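Local coordinates for heme oxygenase (mycobilin-producing) (PDB 3HX9), which degrades heme oxidatively to mycobilin with release of iron, acting as a homodimer that can hold two hemes in its active site, at residues H28-E31 against G35-G38; T55-D60 against Q64-G69. One frame throughout, in Å; residues are numbered along the deposited sequence.

Contact 1 (H28-E31 against G35-G38). With HEM (protoporphyrin IX containing Fe), chain C.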
ATOM      1  N   HIS A  28       2.613  -9.482 -16.041  1.00 20.85           N
ATOM      2  CA  HIS A  28       4.022  -9.899 -15.911  1.00 22.37           C
ATOM      3  C   HIS A  28       4.962  -9.020 -16.681  1.00 22.84           C
ATOM      4  O   HIS A  28       6.132  -9.375 -16.877  1.00 21.84           O
ATOM      5  CB  HIS A  28       4.164 -11.420 -16.301  1.00 22.39           C
ATOM      6  CG  HIS A  28       3.379 -12.333 -15.410  1.00 23.11           C
ATOM      7  ND1 HIS A  28       2.097 -12.763 -15.721  1.00 30.13           N
ATOM      8  CD2 HIS A  28       3.658 -12.832 -14.186  1.00 23.49           C
ATOM      9  CE1 HIS A  28       1.648 -13.521 -14.734  1.00 29.24           C
ATOM     10  NE2 HIS A  28       2.575 -13.576 -13.796  1.00 29.67           N
ATOM     11  N   ALA A  29       4.462  -7.842 -17.073  1.00 22.14           N
ATOM     12  CA  ALA A  29       5.228  -6.860 -17.864  1.00 23.00           C
ATOM     13  C   ALA A  29       6.568  -6.376 -17.259  1.00 23.20           C
ATOM     14  O   ALA A  29       7.471  -5.954 -18.008  1.00 24.55           O
ATOM     15  CB  ALA A  29       4.309  -5.627 -18.189  1.00 23.74           C
ATOM     16  N   VAL A  30       6.691  -6.393 -15.941  1.00 18.36           N
ATOM     17  CA  VAL A  30       7.832  -5.800 -15.269  1.00 20.69           C
ATOM     18  C   VAL A  30       8.726  -6.930 -14.728  1.00 20.47           C
ATOM     19  O   VAL A  30       9.790  -6.672 -14.166  1.00 22.29           O
ATOM     20  CB  VAL A  30       7.349  -4.858 -14.131  1.00 19.85           C
ATOM     21  CG1 VAL A  30       8.526  -4.016 -13.481  1.00 18.79           C
ATOM     22  CG2 VAL A  30       6.277  -3.906 -14.673  1.00 19.22           C
ATOM     23  N   GLU A  31       8.248  -8.154 -14.840  1.00 23.47           N
ATOM     24  CA  GLU A  31       8.966  -9.343 -14.302  1.00 25.14           C
ATOM     25  C   GLU A  31      10.469  -9.313 -14.632  1.00 25.66           C
ATOM     26  O   GLU A  31      10.864  -8.982 -15.760  1.00 26.11           O
ATOM     27  CB  GLU A  31       8.272 -10.591 -14.899  1.00 25.30           C
ATOM     28  CG  GLU A  31       8.652 -11.964 -14.314  1.00 32.99           C
ATOM     29  CD  GLU A  31       8.088 -13.169 -15.127  1.00 41.46           C
ATOM     30  OE1 GLU A  31       7.053 -13.748 -14.715  1.00 43.60           O
ATOM     31  OE2 GLU A  31       8.694 -13.556 -16.165  1.00 44.96           O
ATOM     32  N   GLY A  35      16.003  -5.151  -9.364  1.00 20.82           N
ATOM     33  CA  GLY A  35      15.553  -4.554  -8.135  1.00 20.28           C
ATOM     34  C   GLY A  35      14.031  -4.677  -7.929  1.00 19.17           C
ATOM     35  O   GLY A  35      13.506  -4.212  -6.899  1.00 18.41           O
ATOM     36  N   PHE A  36      13.325  -5.310  -8.858  1.00 17.22           N
ATOM     37  CA  PHE A  36      11.835  -5.275  -8.787  1.00 18.50           C
ATOM     38  C   PHE A  36      11.383  -6.381  -7.933  1.00 17.23           C
ATOM     39  O   PHE A  36      11.821  -7.536  -8.153  1.00 18.03           O
ATOM     40  CB  PHE A  36      11.236  -5.467 -10.177  1.00 17.82           C
ATOM     41  CG  PHE A  36       9.738  -5.470 -10.200  1.00 18.18           C
ATOM     42  CD1 PHE A  36       9.012  -4.384  -9.682  1.00 16.90           C
ATOM     43  CD2 PHE A  36       9.056  -6.519 -10.740  1.00 18.39           C
ATOM     44  CE1 PHE A  36       7.590  -4.420  -9.708  1.00 15.68           C
ATOM     45  CE2 PHE A  36       7.617  -6.548 -10.848  1.00 16.40           C
ATOM     46  CZ  PHE A  36       6.883  -5.486 -10.290  1.00 17.48           C
ATOM     47  N   LEU A  37      10.509  -6.101  -6.952  1.00 15.95           N
ATOM     48  CA  LEU A  37      10.022  -7.163  -6.036  1.00 17.43           C
ATOM     49  C   LEU A  37       8.535  -7.520  -6.151  1.00 18.36           C
ATOM     50  O   LEU A  37       8.008  -8.324  -5.363  1.00 21.86           O
ATOM     51  CB  LEU A  37      10.323  -6.796  -4.552  1.00 15.93           C
ATOM     52  CG  LEU A  37      11.784  -6.429  -4.280  1.00 20.23           C
ATOM     53  CD1 LEU A  37      11.888  -5.628  -3.015  1.00 17.27           C
ATOM     54  CD2 LEU A  37      12.470  -7.779  -4.159  1.00 22.62           C
ATOM     55  N   GLY A  38       7.832  -6.957  -7.132  1.00 16.66           N
ATOM     56  CA  GLY A  38       6.474  -7.400  -7.386  1.00 15.80           C
ATOM     57  C   GLY A  38       5.544  -6.161  -7.316  1.00 15.26           C
ATOM     58  O   GLY A  38       5.982  -5.052  -6.947  1.00 13.49           O
TER
HETATM   59  CHA HEM C 300       1.012   0.363 -20.234  1.00 21.78           C
HETATM   60  CHB HEM C 300      -0.536   4.900 -21.065  1.00 20.59           C
HETATM   61  CHC HEM C 300       3.156   6.509 -18.286  1.00 21.85           C
HETATM   62  CHD HEM C 300       4.202   2.003 -16.981  1.00 19.31           C
HETATM   63  C1A HEM C 300       0.298   1.448 -20.727  1.00 23.45           C
HETATM   64  C2A HEM C 300      -0.779   1.393 -21.647  1.00 26.15           C
HETATM   65  C3A HEM C 300      -1.235   2.632 -21.845  1.00 27.61           C
HETATM   66  C4A HEM C 300      -0.405   3.536 -21.085  1.00 22.97           C
HETATM   67  CMA HEM C 300      -2.376   3.061 -22.775  1.00 31.00           C
HETATM   68  CAA HEM C 300      -1.341   0.118 -22.304  1.00 31.81           C
HETATM   69  CBA HEM C 300      -2.449  -0.417 -21.444  1.00 41.90           C
HETATM   70  CGA HEM C 300      -3.407  -1.128 -22.366  1.00 49.55           C
HETATM   71  O1A HEM C 300      -4.343  -0.420 -22.878  1.00 51.94           O
HETATM   72  O2A HEM C 300      -3.195  -2.376 -22.586  1.00 50.16           O
HETATM   73  C1B HEM C 300       0.367   5.710 -20.438  1.00 18.63           C
HETATM   74  C2B HEM C 300       0.358   7.166 -20.424  1.00 19.89           C
HETATM   75  C3B HEM C 300       1.339   7.595 -19.657  1.00 21.92           C
HETATM   76  C4B HEM C 300       2.037   6.426 -19.119  1.00 20.18           C
HETATM   77  CMB HEM C 300      -0.659   7.984 -21.242  1.00 22.58           C
HETATM   78  CAB HEM C 300       1.783   9.044 -19.339  1.00 25.10           C
HETATM   79  CBB HEM C 300       0.934  10.050 -19.255  1.00 32.09           C
HETATM   80  C1C HEM C 300       3.772   5.419 -17.683  1.00 20.38           C
HETATM   81  C2C HEM C 300       4.830   5.466 -16.740  1.00 20.38           C
HETATM   82  C3C HEM C 300       5.120   4.238 -16.369  1.00 18.02           C
HETATM   83  C4C HEM C 300       4.231   3.354 -17.131  1.00 18.18           C
HETATM   84  CMC HEM C 300       5.530   6.760 -16.234  1.00 20.51           C
HETATM   85  CAC HEM C 300       6.147   3.746 -15.333  1.00 20.24           C
HETATM   86  CBC HEM C 300       7.055   4.505 -14.708  1.00 20.90           C
HETATM   87  C1D HEM C 300       3.473   1.152 -17.765  1.00 19.42           C
HETATM   88  C2D HEM C 300       3.636  -0.288 -17.784  1.00 18.88           C
HETATM   89  C3D HEM C 300       2.670  -0.762 -18.785  1.00 18.66           C
HETATM   90  C4D HEM C 300       1.986   0.398 -19.284  1.00 20.83           C
HETATM   91  CMD HEM C 300       4.595  -1.149 -16.925  1.00 20.59           C
HETATM   92  CAD HEM C 300       2.488  -2.274 -19.166  1.00 20.85           C
HETATM   93  CBD HEM C 300       3.334  -2.509 -20.411  1.00 28.18           C
HETATM   94  CGD HEM C 300       3.303  -3.917 -20.993  1.00 36.25           C
HETATM   95  O1D HEM C 300       4.388  -4.329 -21.535  1.00 37.83           O
HETATM   96  O2D HEM C 300       2.250  -4.632 -20.944  1.00 38.39           O
HETATM   97  NA  HEM C 300       0.519   2.786 -20.389  1.00 21.90           N
HETATM   98  NB  HEM C 300       1.351   5.301 -19.583  1.00 19.85           N
HETATM   99  NC  HEM C 300       3.379   4.097 -17.908  1.00 19.74           N
HETATM  100  ND  HEM C 300       2.500   1.517 -18.635  1.00 20.69           N
HETATM  101 FE   HEM C 300       2.083   3.432 -19.295  1.00 21.71          FE

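Contact 2 (T55-D60 against Q64-G69). With HEM (protoporphyrin IX containing Fe), chain C.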
ATOM      1  N   THR A  55       3.800  -0.849  -6.136  1.00 11.91           N
ATOM      2  CA  THR A  55       4.972  -1.575  -6.664  1.00 12.37           C
ATOM      3  C   THR A  55       6.069  -1.544  -5.609  1.00 11.53           C
ATOM      4  O   THR A  55       6.192  -0.599  -4.812  1.00 13.19           O
ATOM      5  CB  THR A  55       5.521  -0.981  -7.967  1.00 11.40           C
ATOM      6  OG1 THR A  55       6.203   0.286  -7.707  1.00 13.39           O
ATOM      7  CG2 THR A  55       4.399  -0.768  -8.958  1.00 14.53           C
ATOM      8  N   HIS A  56       6.871  -2.625  -5.598  1.00 12.03           N
ATOM      9  CA  HIS A  56       7.905  -2.800  -4.540  1.00 13.68           C
ATOM     10  C   HIS A  56       9.275  -2.956  -5.193  1.00 13.35           C
ATOM     11  O   HIS A  56       9.410  -3.671  -6.199  1.00 14.39           O
ATOM     12  CB  HIS A  56       7.579  -4.136  -3.848  1.00 13.51           C
ATOM     13  CG  HIS A  56       6.264  -4.086  -3.125  1.00 15.77           C
ATOM     14  ND1 HIS A  56       5.060  -4.435  -3.694  1.00 18.29           N
ATOM     15  CD2 HIS A  56       5.989  -3.656  -1.868  1.00 11.73           C
ATOM     16  CE1 HIS A  56       4.093  -4.268  -2.795  1.00 12.25           C
ATOM     17  NE2 HIS A  56       4.642  -3.831  -1.669  1.00 15.86           N
ATOM     18  N   TRP A  57      10.257  -2.240  -4.655  1.00 12.34           N
ATOM     19  CA  TRP A  57      11.603  -2.243  -5.231  1.00 15.00           C
ATOM     20  C   TRP A  57      12.618  -2.379  -4.120  1.00 16.38           C
ATOM     21  O   TRP A  57      12.412  -1.942  -3.009  1.00 16.24           O
ATOM     22  CB  TRP A  57      11.876  -0.978  -6.001  1.00 14.24           C
ATOM     23  CG  TRP A  57      10.879  -0.738  -7.101  1.00 15.46           C
ATOM     24  CD1 TRP A  57       9.594  -0.226  -6.975  1.00 17.28           C
ATOM     25  CD2 TRP A  57      11.041  -1.110  -8.470  1.00 15.39           C
ATOM     26  NE1 TRP A  57       8.969  -0.285  -8.196  1.00 15.16           N
ATOM     27  CE2 TRP A  57       9.843  -0.756  -9.149  1.00 15.99           C
ATOM     28  CE3 TRP A  57      12.103  -1.646  -9.202  1.00 17.84           C
ATOM     29  CZ2 TRP A  57       9.663  -1.011 -10.541  1.00 17.69           C
ATOM     30  CZ3 TRP A  57      11.947  -1.906 -10.572  1.00 18.26           C
ATOM     31  CH2 TRP A  57      10.731  -1.549 -11.239  1.00 18.28           C
ATOM     32  N   GLU A  58      13.759  -2.947  -4.457  1.00 18.76           N
ATOM     33  CA  GLU A  58      14.884  -2.943  -3.511  1.00 20.20           C
ATOM     34  C   GLU A  58      15.411  -1.573  -3.126  1.00 18.99           C
ATOM     35  O   GLU A  58      15.865  -1.393  -1.988  1.00 19.19           O
ATOM     36  CB  GLU A  58      16.045  -3.730  -4.139  1.00 20.88           C
ATOM     37  CG  GLU A  58      15.611  -5.114  -4.608  1.00 30.48           C
ATOM     38  CD  GLU A  58      16.769  -6.089  -4.722  1.00 40.32           C
ATOM     39  OE1 GLU A  58      17.867  -5.671  -5.220  1.00 42.14           O
ATOM     40  OE2 GLU A  58      16.543  -7.265  -4.300  1.00 42.56           O
ATOM     41  N   SER A  59      15.388  -0.590  -4.045  1.00 17.06           N
ATOM     42  CA  SER A  59      15.868   0.739  -3.773  1.00 18.01           C
ATOM     43  C   SER A  59      15.158   1.747  -4.645  1.00 18.33           C
ATOM     44  O   SER A  59      14.589   1.369  -5.685  1.00 18.85           O
ATOM     45  CB  SER A  59      17.365   0.825  -4.110  1.00 19.02           C
ATOM     46  OG  SER A  59      17.599   0.671  -5.516  1.00 21.83           O
ATOM     47  N   ASP A  60      15.237   2.996  -4.248  1.00 19.19           N
ATOM     48  CA  ASP A  60      14.742   4.051  -5.120  1.00 17.53           C
ATOM     49  C   ASP A  60      15.564   4.045  -6.417  1.00 20.41           C
ATOM     50  O   ASP A  60      15.002   4.268  -7.490  1.00 20.23           O
ATOM     51  CB  ASP A  60      14.890   5.383  -4.455  1.00 18.56           C
ATOM     52  CG  ASP A  60      14.493   6.529  -5.366  1.00 22.02           C
ATOM     53  OD1 ASP A  60      13.329   6.569  -5.844  1.00 19.89           O
ATOM     54  OD2 ASP A  60      15.389   7.401  -5.666  1.00 22.52           O
ATOM     55  N   GLN A  64      13.963   4.238 -10.094  1.00 17.10           N
ATOM     56  CA  GLN A  64      14.276   5.303 -11.018  1.00 19.51           C
ATOM     57  C   GLN A  64      14.864   4.792 -12.338  1.00 19.82           C
ATOM     58  O   GLN A  64      14.568   5.353 -13.419  1.00 21.49           O
ATOM     59  CB  GLN A  64      15.160   6.342 -10.392  1.00 19.95           C
ATOM     60  CG  GLN A  64      14.538   6.985  -9.102  1.00 22.29           C
ATOM     61  CD  GLN A  64      13.346   7.897  -9.317  1.00 31.06           C
ATOM     62  OE1 GLN A  64      13.156   8.421 -10.415  1.00 32.74           O
ATOM     63  NE2 GLN A  64      12.547   8.153  -8.229  1.00 31.30           N
ATOM     64  N   ALA A  65      15.690   3.773 -12.276  1.00 19.62           N
ATOM     65  CA  ALA A  65      16.297   3.270 -13.511  1.00 21.67           C
ATOM     66  C   ALA A  65      15.224   2.727 -14.456  1.00 21.12           C
ATOM     67  O   ALA A  65      15.263   2.976 -15.646  1.00 21.28           O
ATOM     68  CB  ALA A  65      17.334   2.187 -13.181  1.00 21.53           C
ATOM     69  N   TRP A  66      14.289   1.972 -13.898  1.00 19.42           N
ATOM     70  CA  TRP A  66      13.172   1.379 -14.660  1.00 18.14           C
ATOM     71  C   TRP A  66      12.210   2.439 -15.196  1.00 17.45           C
ATOM     72  O   TRP A  66      11.906   2.477 -16.399  1.00 18.25           O
ATOM     73  CB  TRP A  66      12.403   0.426 -13.753  1.00 17.79           C
ATOM     74  CG  TRP A  66      11.210  -0.115 -14.395  1.00 18.40           C
ATOM     75  CD1 TRP A  66      11.157  -1.117 -15.339  1.00 23.12           C
ATOM     76  CD2 TRP A  66       9.864   0.236 -14.090  1.00 19.77           C
ATOM     77  NE1 TRP A  66       9.834  -1.385 -15.665  1.00 18.16           N
ATOM     78  CE2 TRP A  66       9.023  -0.546 -14.937  1.00 19.77           C
ATOM     79  CE3 TRP A  66       9.281   1.176 -13.202  1.00 18.37           C
ATOM     80  CZ2 TRP A  66       7.607  -0.466 -14.879  1.00 21.45           C
ATOM     81  CZ3 TRP A  66       7.880   1.272 -13.171  1.00 20.91           C
ATOM     82  CH2 TRP A  66       7.066   0.454 -14.007  1.00 19.97           C
ATOM     83  N   ALA A  67      11.745   3.309 -14.301  1.00 19.04           N
ATOM     84  CA  ALA A  67      10.750   4.332 -14.625  1.00 18.42           C
ATOM     85  C   ALA A  67      11.275   5.305 -15.686  1.00 19.94           C
ATOM     86  O   ALA A  67      10.497   5.809 -16.509  1.00 19.64           O
ATOM     87  CB  ALA A  67      10.422   5.104 -13.325  1.00 18.87           C
ATOM     88  N   ASN A  68      12.562   5.619 -15.637  1.00 20.91           N
ATOM     89  CA  ASN A  68      13.089   6.589 -16.598  1.00 23.84           C
ATOM     90  C   ASN A  68      13.559   5.937 -17.886  1.00 22.77           C
ATOM     91  O   ASN A  68      13.873   6.640 -18.853  1.00 22.58           O
ATOM     92  CB  ASN A  68      14.229   7.461 -16.056  1.00 24.83           C
ATOM     93  CG  ASN A  68      13.999   8.001 -14.627  1.00 31.50           C
ATOM     94  OD1 ASN A  68      12.919   8.345 -14.235  1.00 37.67           O
ATOM     95  ND2 ASN A  68      15.087   8.053 -13.840  1.00 39.87           N
ATOM     96  N   GLY A  69      13.738   4.628 -17.901  1.00 22.96           N
ATOM     97  CA  GLY A  69      14.371   4.019 -19.082  1.00 22.09           C
ATOM     98  C   GLY A  69      13.384   3.096 -19.738  1.00 21.77           C
ATOM     99  O   GLY A  69      12.497   3.545 -20.520  1.00 20.93           O
TER
HETATM  100  CHA HEM C 300       1.012   0.363 -20.234  1.00 21.78           C
HETATM  101  CHB HEM C 300      -0.536   4.900 -21.065  1.00 20.59           C
HETATM  102  CHC HEM C 300       3.156   6.509 -18.286  1.00 21.85           C
HETATM  103  CHD HEM C 300       4.202   2.003 -16.981  1.00 19.31           C
HETATM  104  C1A HEM C 300       0.298   1.448 -20.727  1.00 23.45           C
HETATM  105  C2A HEM C 300      -0.779   1.393 -21.647  1.00 26.15           C
HETATM  106  C3A HEM C 300      -1.235   2.632 -21.845  1.00 27.61           C
HETATM  107  C4A HEM C 300      -0.405   3.536 -21.085  1.00 22.97           C
HETATM  108  CMA HEM C 300      -2.376   3.061 -22.775  1.00 31.00           C
HETATM  109  CAA HEM C 300      -1.341   0.118 -22.304  1.00 31.81           C
HETATM  110  CBA HEM C 300      -2.449  -0.417 -21.444  1.00 41.90           C
HETATM  111  CGA HEM C 300      -3.407  -1.128 -22.366  1.00 49.55           C
HETATM  112  O1A HEM C 300      -4.343  -0.420 -22.878  1.00 51.94           O
HETATM  113  O2A HEM C 300      -3.195  -2.376 -22.586  1.00 50.16           O
HETATM  114  C1B HEM C 300       0.367   5.710 -20.438  1.00 18.63           C
HETATM  115  C2B HEM C 300       0.358   7.166 -20.424  1.00 19.89           C
HETATM  116  C3B HEM C 300       1.339   7.595 -19.657  1.00 21.92           C
HETATM  117  C4B HEM C 300       2.037   6.426 -19.119  1.00 20.18           C
HETATM  118  CMB HEM C 300      -0.659   7.984 -21.242  1.00 22.58           C
HETATM  119  CAB HEM C 300       1.783   9.044 -19.339  1.00 25.10           C
HETATM  120  CBB HEM C 300       0.934  10.050 -19.255  1.00 32.09           C
HETATM  121  C1C HEM C 300       3.772   5.419 -17.683  1.00 20.38           C
HETATM  122  C2C HEM C 300       4.830   5.466 -16.740  1.00 20.38           C
HETATM  123  C3C HEM C 300       5.120   4.238 -16.369  1.00 18.02           C
HETATM  124  C4C HEM C 300       4.231   3.354 -17.131  1.00 18.18           C
HETATM  125  CMC HEM C 300       5.530   6.760 -16.234  1.00 20.51           C
HETATM  126  CAC HEM C 300       6.147   3.746 -15.333  1.00 20.24           C
HETATM  127  CBC HEM C 300       7.055   4.505 -14.708  1.00 20.90           C
HETATM  128  C1D HEM C 300       3.473   1.152 -17.765  1.00 19.42           C
HETATM  129  C2D HEM C 300       3.636  -0.288 -17.784  1.00 18.88           C
HETATM  130  C3D HEM C 300       2.670  -0.762 -18.785  1.00 18.66           C
HETATM  131  C4D HEM C 300       1.986   0.398 -19.284  1.00 20.83           C
HETATM  132  CMD HEM C 300       4.595  -1.149 -16.925  1.00 20.59           C
HETATM  133  CAD HEM C 300       2.488  -2.274 -19.166  1.00 20.85           C
HETATM  134  CBD HEM C 300       3.334  -2.509 -20.411  1.00 28.18           C
HETATM  135  CGD HEM C 300       3.303  -3.917 -20.993  1.00 36.25           C
HETATM  136  O1D HEM C 300       4.388  -4.329 -21.535  1.00 37.83           O
HETATM  137  O2D HEM C 300       2.250  -4.632 -20.944  1.00 38.39           O
HETATM  138  NA  HEM C 300       0.519   2.786 -20.389  1.00 21.90           N
HETATM  139  NB  HEM C 300       1.351   5.301 -19.583  1.00 19.85           N
HETATM  140  NC  HEM C 300       3.379   4.097 -17.908  1.00 19.74           N
HETATM  141  ND  HEM C 300       2.500   1.517 -18.635  1.00 20.69           N
HETATM  142 FE   HEM C 300       2.083   3.432 -19.295  1.00 21.71          FE

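Contact 1 (H28-E31 against G35-G38)
On the wall of the diheme pocket, the loop after helix 16-25 packs Val30 against Phe36 at the start of strand 36-46. One methyl does most of the work: Val30 CG1 stands over the middle of the Phe36 ring, 3.6 Å from its centroid and only 4° off the normal, a CH-pi contact with all six ring carbons at nearly equal range. Because CG1 lies anti to the backbone N (chi1 -172°), it is turned to the ring, while the second methyl, CG2, goes to the heme, 3.9 Å from HEM CMD. Beside the methyl, Val30 CB lies 3.7 Å from Phe36 CE2 and Val30 O reaches Phe36 CD2 at 3.5 Å; that carbonyl is also hydrogen-bonded by Ser33 OG. On the opposite face of the ring sits Gly38 N, 3.5 Å above the plane, so the phenyl group is sandwiched between the loop and its own strand. A type I turn, closed by Glu31 N to His28 O, presents Val30 here and brings Ala29 CB to 3.4 Å from the propionate carbon HEM CGD. Strand 51-57 lies next to strand 36-46, its Trp57 touching both Val30 and Phe36, and Gly99 of the second subunit packs on Phe36.

Contact 2 (T55-D60 against Q64-G69)
One face of the Trp66 indole receives the benzo end of Trp57: Trp57 CH2 stands 3.3 Å above the Trp66 plane, displaced toward its rim, and lies 3.5 Å from both Trp66 CG and Trp66 CD2. The Trp57 six-membered ring and the Trp66 five-membered ring are inclined at 38°. At the edge of Trp57, nearly in its plane, Thr55 OG1 accepts the NE1 hydrogen bond (2.9 Å), which holds the indole in its rotation; Lys5 O also bonds to that hydroxyl, and the ring of Phe63 meets Trp57 edge-to-face. With CG anti to the backbone N (chi1 175°), Trp66 reaches from helix 60-68 toward the porphyrin, where Trp66 CH2 comes within 3.7 Å of the vinyl carbon HEM CAC. The next residue, Ala67, puts its CB against HEM CBC, the outer carbon of the same vinyl group.

At the helix start the link is polar. Gln64 N donates a nearly straight bond to Asp60 O (2.8 Å), and the Gln64 chain, bent at chi2, folds back so that NE2 donates to the syn lone pair of Asp60 OD1 at 3.0 Å. Carboxylate and amide planes stand 63° apart, although OD1 lies almost in the amide plane. Lys5 NZ makes a weak, long ion pair with the same oxygen. Ser59 is the N-cap, its OG bonded to Ala62 N. Together these contacts join a strand to the following helix over the sheet in a dimeric alpha-beta barrel, with Trp66, predicted to stabilise the transition state, on the heme side.

In the fold
Contacts 1 and 2 follow one another along the chain and meet on neighbouring antiparallel strands, with their centres about 10 Å apart. Probable backbone hydrogen bonds join Gly35 O to Glu58 N and Leu37 N to His56 O, each 2.8 Å long. Inside, Phe36 CD1 lies 3.5 Å from Trp57 CZ2, and Val30 touches both Trp57 and Trp66, so the side chains of the two contacts form one continuous apolar layer. Its inner side borders the hemes: both contacts meet the methyl HEM CMD, Val30 through CG2 and Trp66 through CZ2 (3.7 Å); residues 28-31 also approach a propionate and residues 64-69 a vinyl group. The side chain of Trp66 is about 8 Å from that of His75, probably the axial ligand of the heme iron.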